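PDB 1Z2Z: probable tRNA pseudouridine synthase D from Methanosarcina mazei, which probably isomerises uridine 13 of transfer RNAs to pseudouridine. Local coordinates for residues A[17-22]-A[157-162]; A[301-306]-A[314-319]; A[241-246]-A[258-263]; A[50-55]-A[113-118]; A[128-133]-A[416-421]. One frame throughout, in Å; residues are numbered along the deposited sequence.

Contact 1: residues A[17-22]-A[157-162]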
# COMPACT_ATOMS: atom_id res chain seq x y z
N THR A 17 -3.61 16.83 8.33
CA THR A 17 -4.76 17.68 8.61
C THR A 17 -4.99 17.75 10.12
O THR A 17 -4.77 16.77 10.83
CB THR A 17 -6.03 17.10 7.96
OG1 THR A 17 -6.31 15.83 8.54
CG2 THR A 17 -5.84 16.94 6.46
N ASP A 18 -5.41 18.91 10.61
CA ASP A 18 -5.66 19.09 12.05
C ASP A 18 -7.16 18.95 12.38
O ASP A 18 -7.59 19.30 13.48
CB ASP A 18 -5.17 20.46 12.50
CG ASP A 18 -5.83 21.58 11.73
OD1 ASP A 18 -5.12 22.27 10.96
OD2 ASP A 18 -7.06 21.75 11.87
N THR A 19 -7.94 18.46 11.42
CA THR A 19 -9.37 18.28 11.63
C THR A 19 -9.60 17.11 12.57
O THR A 19 -8.71 16.29 12.80
CB THR A 19 -10.09 17.97 10.31
OG1 THR A 19 -9.34 16.99 9.57
CG2 THR A 19 -10.24 19.24 9.49
N THR A 20 -10.81 17.03 13.10
CA THR A 20 -11.15 15.98 14.04
C THR A 20 -11.49 14.68 13.32
O THR A 20 -12.03 14.69 12.21
CB THR A 20 -12.32 16.41 14.96
OG1 THR A 20 -12.70 15.32 15.81
CG2 THR A 20 -13.50 16.86 14.14
N GLY A 21 -11.14 13.57 13.96
CA GLY A 21 -11.38 12.26 13.40
C GLY A 21 -12.85 11.98 13.22
O GLY A 21 -13.58 11.76 14.18
N LEU A 22 -13.27 12.00 11.96
CA LEU A 22 -14.64 11.76 11.56
C LEU A 22 -15.16 10.47 12.18
O LEU A 22 -16.35 10.33 12.45
CB LEU A 22 -14.70 11.70 10.04
CG LEU A 22 -16.04 11.89 9.36
CD1 LEU A 22 -15.78 12.35 7.93
CD2 LEU A 22 -16.84 10.60 9.40
N THR A 157 -11.17 18.60 3.79
CA THR A 157 -10.97 18.69 2.34
C THR A 157 -10.08 19.90 2.02
O THR A 157 -9.02 19.76 1.42
CB THR A 157 -12.32 18.86 1.59
OG1 THR A 157 -13.17 17.74 1.87
CG2 THR A 157 -12.10 18.98 0.10
N ASP A 158 -10.54 21.08 2.43
CA ASP A 158 -9.81 22.33 2.21
C ASP A 158 -8.32 22.19 2.49
O ASP A 158 -7.49 22.51 1.64
CB ASP A 158 -10.37 23.46 3.07
CG ASP A 158 -9.29 24.48 3.47
OD1 ASP A 158 -8.54 24.22 4.44
OD2 ASP A 158 -9.18 25.53 2.80
N GLU A 159 -7.98 21.75 3.70
CA GLU A 159 -6.57 21.61 4.04
C GLU A 159 -5.91 20.69 3.05
O GLU A 159 -4.79 20.94 2.61
CB GLU A 159 -6.39 21.08 5.46
CG GLU A 159 -6.53 22.16 6.52
CD GLU A 159 -6.36 21.64 7.93
OE1 GLU A 159 -5.30 21.05 8.24
OE2 GLU A 159 -7.29 21.82 8.74
N ILE A 160 -6.63 19.64 2.66
CA ILE A 160 -6.10 18.68 1.71
C ILE A 160 -5.86 19.34 0.36
O ILE A 160 -4.76 19.28 -0.19
CB ILE A 160 -7.05 17.50 1.54
CG1 ILE A 160 -7.02 16.64 2.80
CG2 ILE A 160 -6.64 16.67 0.34
CD1 ILE A 160 -7.93 15.44 2.75
N LEU A 161 -6.90 19.96 -0.17
CA LEU A 161 -6.81 20.62 -1.46
C LEU A 161 -5.65 21.60 -1.45
O LEU A 161 -4.94 21.74 -2.45
CB LEU A 161 -8.12 21.34 -1.76
CG LEU A 161 -8.85 20.97 -3.07
CD1 LEU A 161 -8.91 19.45 -3.26
CD2 LEU A 161 -10.25 21.56 -3.03
N ALA A 162 -5.45 22.27 -0.32
CA ALA A 162 -4.38 23.26 -0.16
C ALA A 162 -2.99 22.63 -0.05
O ALA A 162 -2.04 23.10 -0.68
CB ALA A 162 -4.66 24.11 1.07

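Contact 2: residues A[301-306]-A[314-319]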
# COMPACT_ATOMS: atom_id res chain seq x y z
N VAL A 301 13.94 17.42 -5.48
CA VAL A 301 12.70 16.99 -6.09
C VAL A 301 12.94 15.91 -7.16
O VAL A 301 14.07 15.46 -7.35
CB VAL A 301 11.94 18.22 -6.72
CG1 VAL A 301 11.77 19.31 -5.67
CG2 VAL A 301 12.69 18.77 -7.93
N CYS A 302 11.86 15.48 -7.80
CA CYS A 302 11.93 14.47 -8.87
C CYS A 302 11.02 14.96 -10.00
O CYS A 302 10.19 15.85 -9.80
CB CYS A 302 11.49 13.07 -8.38
SG CYS A 302 9.68 12.76 -8.24
N PHE A 303 11.21 14.38 -11.18
CA PHE A 303 10.42 14.75 -12.33
C PHE A 303 9.85 13.48 -12.91
O PHE A 303 10.32 12.39 -12.57
CB PHE A 303 11.31 15.43 -13.38
CG PHE A 303 12.18 16.50 -12.82
CD1 PHE A 303 11.67 17.78 -12.59
CD2 PHE A 303 13.49 16.22 -12.45
CE1 PHE A 303 12.46 18.76 -12.00
CE2 PHE A 303 14.29 17.19 -11.85
CZ PHE A 303 13.77 18.47 -11.63
N ARG A 304 8.85 13.61 -13.77
CA ARG A 304 8.24 12.45 -14.40
C ARG A 304 9.15 11.91 -15.51
O ARG A 304 9.66 12.68 -16.33
CB ARG A 304 6.87 12.83 -14.97
CG ARG A 304 6.91 13.97 -15.97
CD ARG A 304 5.51 14.42 -16.40
NE ARG A 304 4.74 15.05 -15.31
CZ ARG A 304 4.04 14.39 -14.39
NH1 ARG A 304 3.99 13.06 -14.41
NH2 ARG A 304 3.37 15.05 -13.46
N ASN A 305 9.36 10.59 -15.51
CA ASN A 305 10.22 9.93 -16.50
C ASN A 305 9.66 9.88 -17.92
O ASN A 305 9.73 8.85 -18.60
CB ASN A 305 10.59 8.51 -16.03
CG ASN A 305 9.36 7.64 -15.76
OD1 ASN A 305 8.24 8.00 -16.11
ND2 ASN A 305 9.59 6.47 -15.15
N GLU A 306 9.12 11.01 -18.38
CA GLU A 306 8.55 11.11 -19.72
C GLU A 306 7.52 10.01 -19.97
O GLU A 306 7.27 9.60 -21.11
CB GLU A 306 9.68 11.03 -20.76
CG GLU A 306 10.99 11.72 -20.33
CD GLU A 306 10.79 13.17 -19.90
OE1 GLU A 306 11.76 13.77 -19.37
OE2 GLU A 306 9.69 13.72 -20.09
N LYS A 314 16.21 10.54 -12.03
CA LYS A 314 16.64 11.90 -12.30
C LYS A 314 16.10 12.84 -11.22
O LYS A 314 14.94 13.25 -11.26
CB LYS A 314 16.11 12.32 -13.68
CG LYS A 314 16.09 11.18 -14.72
CD LYS A 314 17.49 10.76 -15.17
CE LYS A 314 17.96 11.56 -16.38
NZ LYS A 314 18.06 13.02 -16.13
N THR A 315 16.96 13.17 -10.26
CA THR A 315 16.58 14.05 -9.16
C THR A 315 17.43 15.31 -9.06
O THR A 315 18.57 15.25 -8.60
CB THR A 315 16.66 13.32 -7.81
OG1 THR A 315 17.90 12.61 -7.72
CG2 THR A 315 15.50 12.36 -7.65
N GLU A 316 16.86 16.44 -9.48
CA GLU A 316 17.54 17.73 -9.42
C GLU A 316 17.42 18.31 -8.02
O GLU A 316 16.35 18.27 -7.41
CB GLU A 316 16.93 18.71 -10.42
CG GLU A 316 17.68 20.04 -10.53
CD GLU A 316 17.12 20.96 -11.60
OE1 GLU A 316 16.90 20.49 -12.74
OE2 GLU A 316 16.91 22.16 -11.31
N LYS A 317 18.52 18.87 -7.51
CA LYS A 317 18.50 19.46 -6.17
C LYS A 317 18.25 20.97 -6.24
O LYS A 317 18.99 21.70 -6.90
CB LYS A 317 19.83 19.16 -5.47
CG LYS A 317 19.83 19.50 -4.00
CD LYS A 317 21.04 18.87 -3.33
CE LYS A 317 20.94 18.94 -1.82
NZ LYS A 317 22.04 18.16 -1.20
N VAL A 318 17.21 21.42 -5.56
CA VAL A 318 16.86 22.84 -5.54
C VAL A 318 17.80 23.65 -4.65
O VAL A 318 18.21 23.19 -3.58
CB VAL A 318 15.39 23.06 -5.07
CG1 VAL A 318 15.10 22.19 -3.87
CG2 VAL A 318 15.15 24.53 -4.73
N THR A 319 18.17 24.86 -5.10
CA THR A 319 19.06 25.73 -4.33
C THR A 319 18.41 27.08 -4.05
O THR A 319 17.23 27.28 -4.30
CB THR A 319 20.40 25.98 -5.06
OG1 THR A 319 20.14 26.45 -6.38
CG2 THR A 319 21.23 24.70 -5.12

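Contact 3: residues A[241-246]-A[258-263]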
# COMPACT_ATOMS: atom_id res chain seq x y z
N ARG A 241 7.95 -22.39 6.97
CA ARG A 241 8.34 -23.80 7.03
C ARG A 241 9.70 -24.02 6.36
O ARG A 241 10.60 -24.63 6.94
CB ARG A 241 7.26 -24.69 6.36
CG ARG A 241 5.94 -24.85 7.16
CD ARG A 241 4.89 -25.69 6.41
NE ARG A 241 5.38 -27.02 6.01
CZ ARG A 241 5.25 -27.54 4.79
NH1 ARG A 241 5.73 -28.75 4.53
NH2 ARG A 241 4.65 -26.86 3.82
N ALA A 242 9.85 -23.49 5.16
CA ALA A 242 11.09 -23.65 4.42
C ALA A 242 12.30 -23.23 5.25
O ALA A 242 13.36 -23.86 5.19
CB ALA A 242 11.04 -22.85 3.12
N MSE A 243 12.13 -22.16 6.02
CA MSE A 243 13.21 -21.62 6.85
C MSE A 243 13.55 -22.47 8.07
O MSE A 243 14.71 -22.56 8.47
CB MSE A 243 12.86 -20.21 7.32
CG MSE A 243 12.68 -19.25 6.19
SE MSE A 243 12.42 -17.47 6.80
CE MSE A 243 14.09 -17.23 7.77
N MSE A 244 12.54 -23.07 8.66
CA MSE A 244 12.77 -23.89 9.83
C MSE A 244 13.52 -25.15 9.42
O MSE A 244 14.35 -25.64 10.18
CB MSE A 244 11.44 -24.23 10.49
CG MSE A 244 10.67 -22.99 10.91
SE MSE A 244 9.07 -23.37 11.91
CE MSE A 244 9.78 -23.12 13.69
N ASN A 245 13.24 -25.66 8.23
CA ASN A 245 13.93 -26.85 7.76
C ASN A 245 15.43 -26.60 7.65
O ASN A 245 16.24 -27.42 8.08
CB ASN A 245 13.39 -27.30 6.40
CG ASN A 245 12.05 -27.99 6.51
OD1 ASN A 245 11.88 -28.92 7.30
ND2 ASN A 245 11.09 -27.54 5.70
N HIS A 246 15.80 -25.45 7.08
CA HIS A 246 17.20 -25.05 6.91
C HIS A 246 17.88 -24.92 8.25
O HIS A 246 19.11 -24.93 8.33
CB HIS A 246 17.29 -23.70 6.19
CG HIS A 246 18.69 -23.25 5.94
ND1 HIS A 246 19.45 -23.73 4.89
CD2 HIS A 246 19.49 -22.38 6.61
CE1 HIS A 246 20.65 -23.18 4.92
NE2 HIS A 246 20.70 -22.35 5.96
N PHE A 258 17.60 -17.24 5.04
CA PHE A 258 16.85 -16.43 4.09
C PHE A 258 17.04 -16.87 2.66
O PHE A 258 16.30 -16.44 1.77
CB PHE A 258 17.27 -14.97 4.20
CG PHE A 258 16.88 -14.32 5.48
CD1 PHE A 258 15.55 -13.98 5.72
CD2 PHE A 258 17.83 -14.04 6.46
CE1 PHE A 258 15.18 -13.37 6.91
CE2 PHE A 258 17.47 -13.44 7.65
CZ PHE A 258 16.14 -13.10 7.88
N ARG A 259 18.04 -17.71 2.43
CA ARG A 259 18.36 -18.21 1.09
C ARG A 259 17.42 -19.32 0.65
O ARG A 259 17.70 -20.04 -0.32
CB ARG A 259 19.81 -18.69 1.06
CG ARG A 259 20.67 -18.02 -0.02
CD ARG A 259 22.15 -18.35 0.14
NE ARG A 259 23.00 -17.62 -0.81
CZ ARG A 259 23.08 -16.29 -0.88
NH1 ARG A 259 22.35 -15.53 -0.08
NH2 ARG A 259 23.89 -15.72 -1.76
N VAL A 260 16.30 -19.46 1.35
CA VAL A 260 15.31 -20.48 1.03
C VAL A 260 14.07 -19.85 0.39
O VAL A 260 13.28 -20.52 -0.28
CB VAL A 260 14.91 -21.24 2.31
CG1 VAL A 260 16.06 -22.13 2.77
CG2 VAL A 260 14.57 -20.25 3.40
N LEU A 261 13.92 -18.54 0.59
CA LEU A 261 12.81 -17.77 0.04
C LEU A 261 13.27 -17.10 -1.25
O LEU A 261 14.40 -16.62 -1.33
CB LEU A 261 12.38 -16.70 1.05
CG LEU A 261 12.35 -17.07 2.54
CD1 LEU A 261 12.16 -15.82 3.38
CD2 LEU A 261 11.23 -18.07 2.79
N PRO A 262 12.40 -17.03 -2.28
CA PRO A 262 12.78 -16.40 -3.54
C PRO A 262 13.13 -14.93 -3.34
O PRO A 262 13.24 -14.48 -2.20
CB PRO A 262 11.53 -16.58 -4.40
CG PRO A 262 10.43 -16.54 -3.38
CD PRO A 262 10.98 -17.41 -2.29
N GLN A 263 13.31 -14.20 -4.43
CA GLN A 263 13.64 -12.77 -4.38
C GLN A 263 12.50 -11.88 -3.87
O GLN A 263 12.62 -10.65 -3.87
CB GLN A 263 14.07 -12.29 -5.77
CG GLN A 263 13.17 -12.77 -6.92
CD GLN A 263 11.75 -12.19 -6.91
OE1 GLN A 263 10.90 -12.60 -6.11
NE2 GLN A 263 11.49 -11.25 -7.81

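Contact 4: residues A[50-55]-A[113-118]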
# COMPACT_ATOMS: atom_id res chain seq x y z
N LEU A 50 -10.71 -12.34 -25.71
CA LEU A 50 -12.00 -11.69 -25.57
C LEU A 50 -11.91 -10.76 -24.37
O LEU A 50 -11.54 -11.19 -23.28
CB LEU A 50 -13.10 -12.74 -25.37
CG LEU A 50 -14.56 -12.32 -25.60
CD1 LEU A 50 -14.94 -11.37 -24.52
CD2 LEU A 50 -14.73 -11.67 -26.96
N ILE A 51 -12.23 -9.49 -24.56
CA ILE A 51 -12.13 -8.53 -23.46
C ILE A 51 -13.49 -8.15 -22.88
O ILE A 51 -14.35 -7.55 -23.55
CB ILE A 51 -11.41 -7.23 -23.87
CG1 ILE A 51 -10.18 -7.52 -24.75
CG2 ILE A 51 -11.01 -6.50 -22.61
CD1 ILE A 51 -9.18 -8.53 -24.17
N VAL A 52 -13.64 -8.44 -21.60
CA VAL A 52 -14.87 -8.22 -20.88
C VAL A 52 -14.78 -7.32 -19.66
O VAL A 52 -13.79 -7.33 -18.94
CB VAL A 52 -15.44 -9.57 -20.41
CG1 VAL A 52 -16.88 -9.41 -19.97
CG2 VAL A 52 -15.32 -10.59 -21.52
N GLU A 53 -15.85 -6.57 -19.42
CA GLU A 53 -15.92 -5.69 -18.26
C GLU A 53 -16.55 -6.54 -17.18
O GLU A 53 -17.68 -7.00 -17.33
CB GLU A 53 -16.80 -4.49 -18.55
CG GLU A 53 -16.88 -3.54 -17.40
CD GLU A 53 -17.92 -2.47 -17.62
OE1 GLU A 53 -19.00 -2.58 -17.00
OE2 GLU A 53 -17.67 -1.55 -18.42
N LEU A 54 -15.81 -6.76 -16.10
CA LEU A 54 -16.26 -7.56 -14.99
C LEU A 54 -16.81 -6.69 -13.86
O LEU A 54 -16.16 -5.75 -13.41
CB LEU A 54 -15.08 -8.39 -14.47
CG LEU A 54 -15.22 -9.16 -13.16
CD1 LEU A 54 -16.43 -10.08 -13.23
CD2 LEU A 54 -13.92 -9.96 -12.91
N THR A 55 -18.03 -6.98 -13.42
CA THR A 55 -18.64 -6.23 -12.33
C THR A 55 -18.98 -7.29 -11.32
O THR A 55 -19.73 -8.21 -11.62
CB THR A 55 -19.92 -5.52 -12.76
OG1 THR A 55 -19.66 -4.73 -13.93
CG2 THR A 55 -20.41 -4.61 -11.64
N ILE A 113 -22.66 -11.04 -10.33
CA ILE A 113 -21.61 -10.91 -11.31
C ILE A 113 -22.27 -10.46 -12.58
O ILE A 113 -23.33 -10.96 -12.94
CB ILE A 113 -20.93 -12.25 -11.58
CG1 ILE A 113 -20.21 -12.70 -10.31
CG2 ILE A 113 -20.00 -12.14 -12.78
CD1 ILE A 113 -19.02 -11.84 -9.93
N GLU A 114 -21.65 -9.52 -13.25
CA GLU A 114 -22.19 -9.00 -14.48
C GLU A 114 -21.03 -9.03 -15.46
O GLU A 114 -19.93 -8.58 -15.13
CB GLU A 114 -22.68 -7.59 -14.22
CG GLU A 114 -23.61 -7.04 -15.25
CD GLU A 114 -24.63 -6.08 -14.65
OE1 GLU A 114 -24.24 -4.95 -14.28
OE2 GLU A 114 -25.82 -6.47 -14.54
N LEU A 115 -21.27 -9.58 -16.64
CA LEU A 115 -20.25 -9.68 -17.68
C LEU A 115 -20.68 -8.93 -18.93
O LEU A 115 -21.77 -9.17 -19.46
CB LEU A 115 -20.02 -11.15 -18.04
CG LEU A 115 -19.42 -12.08 -16.98
CD1 LEU A 115 -19.24 -13.46 -17.58
CD2 LEU A 115 -18.06 -11.54 -16.50
N LYS A 116 -19.84 -8.03 -19.42
CA LYS A 116 -20.16 -7.25 -20.61
C LYS A 116 -18.96 -7.21 -21.55
O LYS A 116 -17.86 -6.81 -21.18
CB LYS A 116 -20.57 -5.83 -20.21
CG LYS A 116 -21.57 -5.75 -19.04
CD LYS A 116 -21.88 -4.31 -18.60
CE LYS A 116 -22.71 -4.24 -17.31
NZ LYS A 116 -22.77 -2.84 -16.77
N VAL A 117 -19.17 -7.63 -22.79
CA VAL A 117 -18.08 -7.64 -23.75
C VAL A 117 -17.62 -6.21 -24.06
O VAL A 117 -18.42 -5.28 -24.11
CB VAL A 117 -18.53 -8.35 -25.05
CG1 VAL A 117 -17.41 -8.39 -26.05
CG2 VAL A 117 -18.99 -9.76 -24.72
N LEU A 118 -16.31 -6.04 -24.24
CA LEU A 118 -15.77 -4.74 -24.60
C LEU A 118 -15.20 -4.92 -26.01
O LEU A 118 -15.30 -4.02 -26.84
CB LEU A 118 -14.70 -4.28 -23.59
CG LEU A 118 -15.20 -3.95 -22.17
CD1 LEU A 118 -14.03 -3.71 -21.24
CD2 LEU A 118 -16.12 -2.74 -22.18
O HOH W 1 -21.26 -2.39 -13.88

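Contact 5: residues A[128-133]-A[416-421]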
# COMPACT_ATOMS: atom_id res chain seq x y z
N GLY A 128 -1.24 -4.19 -14.48
CA GLY A 128 -0.67 -2.91 -14.83
C GLY A 128 -1.40 -2.24 -15.97
O GLY A 128 -1.29 -1.03 -16.11
N ASP A 129 -2.15 -2.98 -16.77
CA ASP A 129 -2.84 -2.35 -17.88
C ASP A 129 -4.01 -1.45 -17.49
O ASP A 129 -5.06 -1.55 -18.08
CB ASP A 129 -3.38 -3.38 -18.87
CG ASP A 129 -2.28 -4.16 -19.57
OD1 ASP A 129 -1.13 -4.20 -19.04
OD2 ASP A 129 -2.58 -4.76 -20.63
N LEU A 130 -3.85 -0.60 -16.48
CA LEU A 130 -4.95 0.31 -16.14
C LEU A 130 -4.32 1.61 -15.67
O LEU A 130 -3.19 1.62 -15.18
CB LEU A 130 -5.84 -0.26 -15.03
CG LEU A 130 -5.36 -0.02 -13.59
CD1 LEU A 130 -6.46 -0.37 -12.61
CD2 LEU A 130 -4.11 -0.83 -13.33
N TRP A 131 -5.03 2.71 -15.83
CA TRP A 131 -4.50 3.98 -15.39
C TRP A 131 -4.72 4.05 -13.89
O TRP A 131 -3.80 3.81 -13.12
CB TRP A 131 -5.21 5.14 -16.07
CG TRP A 131 -4.76 6.46 -15.53
CD1 TRP A 131 -5.25 7.11 -14.43
CD2 TRP A 131 -3.66 7.25 -16.00
NE1 TRP A 131 -4.51 8.23 -14.18
CE2 TRP A 131 -3.53 8.34 -15.12
CE3 TRP A 131 -2.75 7.12 -17.06
CZ2 TRP A 131 -2.53 9.32 -15.28
CZ3 TRP A 131 -1.76 8.09 -17.22
CH2 TRP A 131 -1.66 9.18 -16.32
N GLY A 132 -5.94 4.37 -13.49
CA GLY A 132 -6.25 4.45 -12.07
C GLY A 132 -7.51 3.73 -11.67
O GLY A 132 -8.00 2.83 -12.36
N ASN A 133 -8.06 4.15 -10.53
CA ASN A 133 -9.28 3.57 -9.97
C ASN A 133 -10.17 4.65 -9.33
O ASN A 133 -9.74 5.37 -8.42
CB ASN A 133 -8.90 2.52 -8.90
CG ASN A 133 -8.57 1.15 -9.48
OD1 ASN A 133 -7.75 0.42 -8.93
ND2 ASN A 133 -9.22 0.78 -10.58
N LEU A 416 -7.43 7.44 -7.66
CA LEU A 416 -6.01 7.24 -7.46
C LEU A 416 -5.38 6.49 -8.65
O LEU A 416 -6.07 5.81 -9.40
CB LEU A 416 -5.82 6.46 -6.16
CG LEU A 416 -5.60 7.25 -4.86
CD1 LEU A 416 -6.34 8.56 -4.88
CD2 LEU A 416 -6.03 6.39 -3.69
N PRO A 417 -4.05 6.64 -8.86
CA PRO A 417 -3.35 5.97 -9.97
C PRO A 417 -2.85 4.59 -9.54
O PRO A 417 -2.54 4.40 -8.37
CB PRO A 417 -2.19 6.91 -10.23
CG PRO A 417 -1.82 7.31 -8.82
CD PRO A 417 -3.19 7.67 -8.27
N LYS A 418 -2.74 3.66 -10.48
CA LYS A 418 -2.28 2.31 -10.12
C LYS A 418 -1.05 2.34 -9.24
O LYS A 418 -0.04 2.95 -9.58
CB LYS A 418 -1.98 1.47 -11.36
CG LYS A 418 -1.03 2.11 -12.35
CD LYS A 418 -0.36 1.05 -13.21
CE LYS A 418 0.29 1.67 -14.45
NZ LYS A 418 1.14 0.65 -15.14
N GLY A 419 -1.14 1.65 -8.10
CA GLY A 419 -0.03 1.60 -7.18
C GLY A 419 -0.35 2.31 -5.89
O GLY A 419 0.33 2.11 -4.90
N SER A 420 -1.38 3.15 -5.90
CA SER A 420 -1.78 3.87 -4.68
C SER A 420 -2.99 3.21 -4.03
O SER A 420 -3.76 2.52 -4.70
CB SER A 420 -2.06 5.34 -4.99
OG SER A 420 -3.03 5.49 -6.01
N TYR A 421 -3.16 3.43 -2.72
CA TYR A 421 -4.24 2.84 -1.93
C TYR A 421 -5.22 3.85 -1.33
O TYR A 421 -4.82 4.94 -0.92
CB TYR A 421 -3.63 2.00 -0.82
CG TYR A 421 -2.81 0.84 -1.32
CD1 TYR A 421 -3.43 -0.35 -1.73
CD2 TYR A 421 -1.41 0.92 -1.37
CE1 TYR A 421 -2.67 -1.44 -2.17
CE2 TYR A 421 -0.65 -0.16 -1.81
CZ TYR A 421 -1.29 -1.34 -2.20
OH TYR A 421 -0.53 -2.44 -2.57

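Contact 1: residues A[17-22]-A[157-162]
The carboxylates of Asp18 and Glu159 are the flat groups of this contact, and their planes stand 34° apart while the two side chains cross at about a right angle. Each oxygen of Glu159 lies close to the carboxylate of Asp18: Asp18 OD1 is 3.0 Å from Glu159 OE1, and Asp18 OD2 is 3.1 Å from Glu159 OE2. The same Glu159 OE1 also takes a hydrogen bond of 3.2 Å from Asp18 N on its syn lone pair, with a fairly straight N-H...O angle of 160°. Glu159 reaches the loop with CG beside its own backbone N and the chain extended beyond it. From the next residue of the helix, Ile160 CG1 rests 3.9 Å from Thr17 CG2, an oblique apolar touch. Thr17 OG1 and Thr19 OG1 both bind Lys431 NZ, which ties the loop to the C-terminal part of the chain, while a hydrogen bond between Thr19 OG1 and Thr156 OG1 links it to helix 146-163. If both acids are ionised, their like charges would disfavour each other and might raise the pKa of one, while the backbone N-H of Asp18 would stabilise negative charge on Glu159.

Contact 2: residues A[301-306]-A[314-319]
Phe303 and Glu316 cross obliquely, the aromatic ring presenting its edge to the aliphatic part of the glutamate. Glu316 CB lies in the plane of the ring, 3.4 Å from Phe303 CE2. The phenyl group gets there with CG beside its own backbone N (chi1 -48°), so that the ring reaches across to the facing chain although its CB does not point at it. Glu316 sets CG anti to its backbone N and runs extended, its carboxylate staying near Phe303 CZ, with the two planes 52° apart. Lys314 O also approaches the ring, 3.5 Å from Phe303 CD2.

Apart from this pair, Thr315 CG2, which lies beside its own backbone N, meets Cys302 CB at 4.1 Å, with Val301 O close to the same methyl. The backbones are joined by one hydrogen bond, from Val301 N to Glu316 O at 3.2 Å; it is straight (165° at the hydrogen) and runs nearly along the C=O axis. Glu316 and Val318 touch Met326 of helix 323-330. The chain thus doubles back on itself within the TRUD region: residues 314-319 run along the edge of strand 301-302, while Cys302 bonds through its backbone to Phe336 of strand 336-337, its partner in a short two-stranded antiparallel sheet.

Contact 3: residues A[241-246]-A[258-263]
Selenomethionine Met243 starts with CG beside its backbone N (chi1 -61°), runs straight through chi2 and bends at chi3 (59°), which carries its methyl to the ring of Phe258. This is helix-to-loop packing within a helical part of the TRUD region: helix 238-249 is covered by the loop that returns before helix 263-287. Val260 has its CB directed at the helix and its two methyls divide the work. CG1, beside the backbone N, lies 4.0 Å from His246 CB, whereas CG2, in the crowded position between N and the carbonyl carbon, comes to 3.5 Å from Met243 CG, the two side chains crossing at about a right angle. Leu261 also crosses Met243 at about a right angle, with CD1 3.8 Å from Met243 SE and CD2 3.9 Å from Met243 CG. Ala242 CB meets Val260 CB at 4.3 Å.

The contact is apolar throughout. His246 NE2 is hydrogen-bonded to Asp253 OD2, and Tyr201 and Ile202 pack on Met243 as well, so Met243 also meets helix 194-202. At its tip, Met243 CE sits over one face of the Phe258 ring, 4.1 Å from Phe258 CE1.

Contact 4: residues A[50-55]-A[113-118]
Lys116 NZ is the polar group with the most partners here: two carboxylates and a water surround it. Within its own strand it forms a salt bridge with Glu114 OE1 at 3.6 Å, across the strands a long one with Glu53 OE1 at 3.8 Å, and it donates to a water that also binds Thr55 OG1. The ammonium thus lies between two acids whose like charges it would partly screen. Lys116 gets there with CG beside its backbone N and the chain extended beyond CG, alongside Glu53 and pointing the same way.

Beneath this charged face run five backbone hydrogen bonds. Glu53 and Lys116 form a hydrogen-bonded pair, the straightest bond being Glu53 N to Lys116 O at 2.7 Å (174° at the hydrogen); Thr55 and Glu114 form the next such pair, and Leu118 N to Ile51 O extends the series.

The opposite face is apolar. Leu54 and Leu115 lie side by side, Leu54 CD1 being 3.9 Å from Leu115 CD2, and the same CD1 is 4.1 Å from Ile113 CG2. Val52 sets CG1 anti to its backbone N; that methyl lies against the Lys116 backbone, 4.1 Å from Leu115 CB. Strand 49-57 also pairs with strand 90-98, so strands 49-57 and 113-121 form an antiparallel pair in the mixed sheet, with Leu64 of helix 61-72 and Ile105 of helix 102-105 packed on its apolar face.

Contact 5: residues A[128-133]-A[416-421]
Gly128 O serves two donors: it accepts from Leu130 N, and from Lys418 NZ at 3.1 Å in the carbonyl plane, on a lone pair. Lys418 reaches it with CG in the crowded position between N and the carbonyl carbon (chi1 53°) and the rest of its chain extended along the backbone of 128-131. On the way its CB passes 3.7 Å from Leu130 CD2, the two side chains crossing obliquely.

Three backbone bonds complete the pairing. Lys418 N gives to Trp131 O at 2.8 Å; Asn133 N gives to Leu416 O, also 2.8 Å and nearly along the C=O axis; and Leu416 N returns a bond of 3.2 Å to Asn133 O, with the donor lying above the carbonyl plane. Beyond the pairing, Ser420 N bonds to Pro417 O and closes a type II turn from Pro417 to Ser420; Ser420 OG adds a second bond to Pro417 O, 2.6 Å long and on a lone pair. Gly132 lets the chains come close, its CA being 3.9 Å from Pro417 CA.

Asn133 OD1 has a weak bond from Lys85, and the side chain of Asn133 is about 9 Å from that of Asp86, the predicted nucleophile. Strand 130-142 lies between strands 33-39 and 408-417 of the large mixed sheet; on the 33-39 side Trp131 and Gly132 both face Ile38 in a classic beta bulge.

Overall arrangement
From the N terminus, the loop 17-22 opens contact 1, which closes at helix 146-163. Contact 4 is nested inside the loop closed by contact 1, joining strands 49-57 and 113-121. Contact 5 starts on strand 130-142 before contact 1 has closed and ends on strand 408-417, so the two cross. Within the long excursion closed by contact 5 lie contact 3 and then contact 2, both short local loops, in series and with centres about 39 Å apart. Contacts 4 and 5 belong to the same mixed sheet, while contacts 2 and 3 lie within the TRUD region. Contacts 1 and 3 lie on opposite sides of the chain's centre, about 45 Å apart between centres.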